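Local coordinates for SnoaL-like domain-containing protein (Kribbella flavida, PDB 4GB5) that is of unknown function but adopts the SnoaL-like, NTF2-type fold, a cone-like alpha+beta architecture that in relatives often encloses a ligand pocket, at residues T30-P33 and R34-T38; W102-A105 and E106-G109. All blocks are in the same frame, centred on the assembly; numbering follows the deposited sequence.

Both contacts are local and lie in series along one SnoaL-like chain: contact 1 is the short helix 32-36 with its approach and its exit into strand 37-38, and contact 2 is the single-turn helix 105-108 after strand 90-102. Their centres are 29 Å apart and their nearest atoms about 17 Å, so they do not touch. Contact 1, about 12 Å from the centre of the chain, is partly buried between helix 6-25, helix 58-69 and strand 131-145. Contact 2 lies about 23 Å from that centre, at the surface, where Trp102 reaches a second subunit. With the function unknown, neither contact can be tied to an active site.

Contact 1. Residues T30-P33 and R34-T38; sequences TDLP and RRVHT
Asp31 and Arg35, four residues apart, form a salt bridge in which the guanidinium is used side-on, one nitrogen to each carboxylate oxygen. Arg35 NE donates to Asp31 OD2 at 2.8 Å, nearly straight (170°) and in the guanidinium plane; Arg35 NH2 reaches Asp31 OD1 at 3.2 Å, on its syn lone pair. The second bond is more bent, and the carboxylate and guanidinium planes are turned 49° apart. The Arg35 chain, extended from CG to NE, runs back along the helix to the aspartate.

Among the backbone bonds, His37 N to Pro33 O at 2.9 Å closes the last turn, and Arg34 N reaches Asp31 O at 3.0 Å, an i to i+3 bond where the chain enters the helix. A water accepts weakly from Arg34 NE and donates to Thr30 O at 2.7 Å, while Arg34 NH1 turns to a salt bridge with Asp39.

Apolar contact is lighter: Leu32 CG lies 4.4 Å from Val36 CG2, and both side chains pack on Ile23 of helix 6-25. Val36 CG1, anti to the backbone N (chi1 176°), sits 3.7 Å above the centre of the His37 ring, whose ND1 is hydrogen-bonded to Leu134 O.

The whole is a short, partly buried helix with an i to i+4 acid-base pair on its exposed side, leading directly into a strand beside 131-145 in the NTF2-like fold.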
ATOM      1  N   THR A  30      22.651   5.013   7.275  1.00  9.75           N
ATOM      2  CA  THR A  30      23.602   5.068   8.375  1.00 11.76           C
ATOM      3  C   THR A  30      22.954   4.846   9.727  1.00 14.94           C
ATOM      4  O   THR A  30      23.310   3.891  10.428  1.00 20.22           O
ATOM      5  CB  THR A  30      24.306   6.438   8.318  1.00 13.17           C
ATOM      6  OG1 THR A  30      24.993   6.530   7.058  1.00 14.49           O
ATOM      7  CG2 THR A  30      25.256   6.583   9.457  1.00 15.32           C
ATOM      8  N   ASP A  31      22.039   5.727  10.111  1.00 13.71           N
ATOM      9  CA  ASP A  31      21.333   5.634  11.394  1.00 19.50           C
ATOM     10  C   ASP A  31      20.148   4.655  11.372  1.00 18.68           C
ATOM     11  O   ASP A  31      20.066   3.745  12.210  1.00 20.26           O
ATOM     12  CB  ASP A  31      20.872   7.039  11.817  1.00 23.72           C
ATOM     13  CG  ASP A  31      20.041   7.040  13.092  1.00 34.97           C
ATOM     14  OD1 ASP A  31      20.645   6.943  14.173  1.00 38.05           O
ATOM     15  OD2 ASP A  31      18.797   7.162  13.014  1.00 39.56           O
ATOM     16  N   LEU A  32      19.248   4.839  10.423  1.00 12.43           N
ATOM     17  CA  LEU A  32      17.998   4.074  10.349  1.00 10.51           C
ATOM     18  C   LEU A  32      18.262   2.559  10.333  1.00 12.49           C
ATOM     19  O   LEU A  32      17.527   1.818  11.018  1.00 14.15           O
ATOM     20  CB  LEU A  32      17.171   4.530   9.172  1.00 16.64           C
ATOM     21  CG  LEU A  32      15.665   4.446   9.233  1.00 25.58           C
ATOM     22  CD1 LEU A  32      15.088   4.764  10.623  1.00 21.36           C
ATOM     23  CD2 LEU A  32      15.140   5.410   8.170  1.00 18.35           C
ATOM     24  N   PRO A  33      19.269   2.059   9.561  1.00  9.64           N
ATOM     25  CA  PRO A  33      19.427   0.592   9.602  1.00  9.32           C
ATOM     26  C   PRO A  33      19.664   0.043  11.004  1.00 13.13           C
ATOM     27  O   PRO A  33      19.222  -1.090  11.248  1.00 14.25           O
ATOM     28  CB  PRO A  33      20.613   0.335   8.689  1.00 11.51           C
ATOM     29  CG  PRO A  33      20.538   1.481   7.684  1.00 12.95           C
ATOM     30  CD  PRO A  33      20.092   2.659   8.481  1.00  9.92           C
ATOM     31  N   ARG A  34      20.309   0.791  11.891  1.00 12.21           N
ATOM     32  CA  ARG A  34      20.484   0.308  13.247  1.00 13.88           C
ATOM     33  C   ARG A  34      19.192   0.237  14.042  1.00 12.27           C
ATOM     34  O   ARG A  34      19.077  -0.540  14.976  1.00 14.40           O
ATOM     35  CB  ARG A  34      21.476   1.197  13.997  1.00 20.99           C
ATOM     36  CG  ARG A  34      22.791   1.326  13.316  1.00 22.31           C
ATOM     37  CD  ARG A  34      23.837   0.430  13.942  1.00 33.97           C
ATOM     38  NE  ARG A  34      24.916   0.152  12.996  1.00 34.68           N
ATOM     39  CZ  ARG A  34      25.640  -0.961  12.979  1.00 35.52           C
ATOM     40  NH1 ARG A  34      25.425  -1.936  13.866  1.00 25.44           N
ATOM     41  NH2 ARG A  34      26.586  -1.103  12.059  1.00 38.91           N
ATOM     42  N   ARG A  35      18.241   1.084  13.669  1.00 15.02           N
ATOM     43  CA  ARG A  35      16.930   1.103  14.307  1.00 13.10           C
ATOM     44  C   ARG A  35      15.996   0.055  13.748  1.00 11.23           C
ATOM     45  O   ARG A  35      14.945  -0.248  14.328  1.00 12.45           O
ATOM     46  CB  ARG A  35      16.302   2.473  14.094  1.00 15.78           C
ATOM     47  CG  ARG A  35      17.199   3.547  14.701  1.00 25.04           C
ATOM     48  CD  ARG A  35      16.555   4.909  14.706  1.00 28.99           C
ATOM     49  NE  ARG A  35      17.530   5.899  15.166  1.00 35.31           N
ATOM     50  CZ  ARG A  35      17.776   6.209  16.437  1.00 45.34           C
ATOM     51  NH1 ARG A  35      17.095   5.635  17.418  1.00 44.71           N
ATOM     52  NH2 ARG A  35      18.703   7.119  16.723  1.00 44.93           N
ATOM     53  N   VAL A  36      16.322  -0.470  12.569  1.00 10.79           N
ATOM     54  CA  VAL A  36      15.457  -1.442  11.876  1.00  8.18           C
ATOM     55  C   VAL A  36      15.917  -2.891  11.884  1.00  9.22           C
ATOM     56  O   VAL A  36      15.105  -3.802  11.922  1.00  9.96           O
ATOM     57  CB  VAL A  36      15.270  -1.001  10.407  1.00  8.81           C
ATOM     58  CG1 VAL A  36      14.493  -1.960   9.559  1.00  7.89           C
ATOM     59  CG2 VAL A  36      14.592   0.369  10.381  1.00 10.67           C
ATOM     60  N   HIS A  37      17.230  -3.075  11.814  1.00 11.96           N
ATOM     61  CA  HIS A  37      17.848  -4.396  11.613  1.00  8.61           C
ATOM     62  C   HIS A  37      18.750  -4.825  12.757  1.00  9.22           C
ATOM     63  O   HIS A  37      19.311  -4.003  13.507  1.00 11.88           O
ATOM     64  CB  HIS A  37      18.702  -4.321  10.330  1.00 10.73           C
ATOM     65  CG  HIS A  37      17.887  -4.144   9.079  1.00  9.05           C
ATOM     66  ND1 HIS A  37      17.000  -5.108   8.649  1.00 10.68           N
ATOM     67  CD2 HIS A  37      17.845  -3.153   8.160  1.00 10.42           C
ATOM     68  CE1 HIS A  37      16.405  -4.691   7.546  1.00  9.00           C
ATOM     69  NE2 HIS A  37      16.910  -3.519   7.211  1.00 10.13           N
ATOM     70  N   THR A  38      18.884  -6.135  12.880  1.00 11.59           N
ATOM     71  CA  THR A  38      19.961  -6.670  13.692  1.00 11.62           C
ATOM     72  C   THR A  38      21.339  -6.545  13.008  1.00 12.30           C
ATOM     73  O   THR A  38      21.456  -6.263  11.811  1.00 11.45           O
ATOM     74  CB  THR A  38      19.720  -8.166  13.983  1.00 12.32           C
ATOM     75  OG1 THR A  38      19.609  -8.866  12.758  1.00 10.79           O
ATOM     76  CG2 THR A  38      18.434  -8.416  14.778  1.00 12.01           C
TER
HETATM   77  O   HOH W   1      23.890   1.296  10.292  1.00 30.72           O

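Contact 2. Residues W102-A105 and E106-G109; sequences WLPA and EVAG
Pro104 O is gripped by two backbone N-H groups, those of Val107 and Ala108. Ala108 N, 2.9 Å from Pro104 O, approaches in the carbonyl plane with a nearly straight N-H (165°), the i to i+4 bond of a helical turn. Val107 N, 3.0 Å from Pro104 O, comes instead from above that plane, 53° out of it. Gly109 N follows by donating to Ala105 O at 2.9 Å, with the donor tilted from the carbonyl plane. Gly109 then leaves the helix with positive phi, which ends the turn.

Side chains add a thin apolar layer. The Pro104 ring and Val107 lie side by side, pointing the same way, with Pro104 CG 4.0 Å from Val107 CG2. The other Val107 methyl, CG1, is anti to the backbone N (chi1 169°) and meets Leu103 CD1 at 4.2 Å. Leu103 also touches the turn further along, its CB 4.3 Å from Ala108 CB, so that this buried leucine spans two successive residues of the helix.

Pro104 is thus the N-cap of the short helix 105-108, which hangs at the surface beyond the end of strand 90-102. Leu103 packs on Phe72, and Ala108 on Asp113, just ahead of strand 114-128. Trp102, at the end of the strand, stacks on Tyr143 of the second subunit.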
ATOM      1  N   TRP A 102      13.593   4.675 -10.059  1.00  9.02           N
ATOM      2  CA  TRP A 102      13.730   5.539 -11.227  1.00  8.91           C
ATOM      3  C   TRP A 102      15.164   5.865 -11.491  1.00 11.06           C
ATOM      4  O   TRP A 102      15.866   6.346 -10.605  1.00 11.34           O
ATOM      5  CB  TRP A 102      12.924   6.805 -11.027  1.00  8.71           C
ATOM      6  CG  TRP A 102      11.410   6.596 -11.122  1.00  7.99           C
ATOM      7  CD1 TRP A 102      10.672   6.553 -12.268  1.00 12.44           C
ATOM      8  CD2 TRP A 102      10.508   6.378 -10.049  1.00  8.90           C
ATOM      9  NE1 TRP A 102       9.361   6.326 -11.953  1.00 10.05           N
ATOM     10  CE2 TRP A 102       9.231   6.240 -10.600  1.00 11.66           C
ATOM     11  CE3 TRP A 102      10.649   6.313  -8.661  1.00  7.26           C
ATOM     12  CZ2 TRP A 102       8.116   6.018  -9.820  1.00  9.40           C
ATOM     13  CZ3 TRP A 102       9.521   6.120  -7.893  1.00  8.98           C
ATOM     14  CH2 TRP A 102       8.287   5.939  -8.486  1.00  9.30           C
ATOM     15  N   LEU A 103      15.585   5.618 -12.716  1.00  9.74           N
ATOM     16  CA  LEU A 103      16.925   5.987 -13.162  1.00 10.62           C
ATOM     17  C   LEU A 103      16.930   7.435 -13.599  1.00 11.90           C
ATOM     18  O   LEU A 103      15.957   7.930 -14.149  1.00 12.95           O
ATOM     19  CB  LEU A 103      17.368   5.139 -14.354  1.00 11.61           C
ATOM     20  CG  LEU A 103      17.749   3.698 -14.022  1.00 13.95           C
ATOM     21  CD1 LEU A 103      19.034   3.680 -13.219  1.00 19.85           C
ATOM     22  CD2 LEU A 103      16.665   2.960 -13.229  1.00 19.05           C
ATOM     23  N   PRO A 104      18.051   8.113 -13.393  1.00 11.79           N
ATOM     24  CA  PRO A 104      18.169   9.467 -13.927  1.00 12.94           C
ATOM     25  C   PRO A 104      18.128   9.459 -15.438  1.00 13.75           C
ATOM     26  O   PRO A 104      18.518   8.518 -16.095  1.00 14.14           O
ATOM     27  CB  PRO A 104      19.534   9.934 -13.419  1.00 16.26           C
ATOM     28  CG  PRO A 104      20.301   8.697 -13.203  1.00 21.87           C
ATOM     29  CD  PRO A 104      19.308   7.624 -12.802  1.00 14.09           C
ATOM     30  N   ALA A 105      17.673  10.565 -15.998  1.00 14.38           N
ATOM     31  CA  ALA A 105      17.636  10.752 -17.423  1.00 15.64           C
ATOM     32  C   ALA A 105      18.985  10.555 -18.106  1.00 16.76           C
ATOM     33  O   ALA A 105      19.050  10.088 -19.255  1.00 18.80           O
ATOM     34  CB  ALA A 105      17.064  12.160 -17.745  1.00 16.24           C
ATOM     35  N   GLU A 106      20.061  10.922 -17.420  1.00 16.78           N
ATOM     36  CA  GLU A 106      21.413  10.836 -18.001  1.00 17.94           C
ATOM     37  C   GLU A 106      21.713   9.364 -18.315  1.00 17.87           C
ATOM     38  O   GLU A 106      22.516   9.055 -19.222  1.00 22.46           O
ATOM     39  CB  GLU A 106      22.461  11.410 -17.014  1.00 21.75           C
ATOM     40  CG  GLU A 106      23.939  11.241 -17.459  1.00 32.29           C
ATOM     41  CD  GLU A 106      24.961  11.635 -16.378  1.00 24.10           C
ATOM     42  OE1 GLU A 106      24.563  11.967 -15.225  1.00 23.69           O
ATOM     43  OE2 GLU A 106      26.182  11.600 -16.687  1.00 39.32           O
ATOM     44  N   VAL A 107      21.082   8.455 -17.580  1.00 16.59           N
ATOM     45  CA  VAL A 107      21.294   7.003 -17.778  1.00 16.66           C
ATOM     46  C   VAL A 107      20.182   6.368 -18.634  1.00 19.60           C
ATOM     47  O   VAL A 107      20.436   5.545 -19.511  1.00 21.87           O
ATOM     48  CB  VAL A 107      21.413   6.302 -16.410  1.00 17.84           C
ATOM     49  CG1 VAL A 107      21.365   4.783 -16.543  1.00 26.03           C
ATOM     50  CG2 VAL A 107      22.708   6.754 -15.736  1.00 24.95           C
ATOM     51  N   ALA A 108      18.945   6.774 -18.403  1.00 16.80           N
ATOM     52  CA  ALA A 108      17.816   6.190 -19.107  1.00 19.22           C
ATOM     53  C   ALA A 108      17.712   6.643 -20.549  1.00 21.81           C
ATOM     54  O   ALA A 108      17.151   5.942 -21.388  1.00 22.19           O
ATOM     55  CB  ALA A 108      16.549   6.524 -18.392  1.00 16.33           C
ATOM     56  N   GLY A 109      18.245   7.818 -20.860  1.00 21.37           N
ATOM     57  CA  GLY A 109      18.169   8.289 -22.221  1.00 24.96           C
ATOM     58  C   GLY A 109      16.717   8.375 -22.618  1.00 24.78           C
ATOM     59  O   GLY A 109      15.871   8.785 -21.823  1.00 28.36           O
TER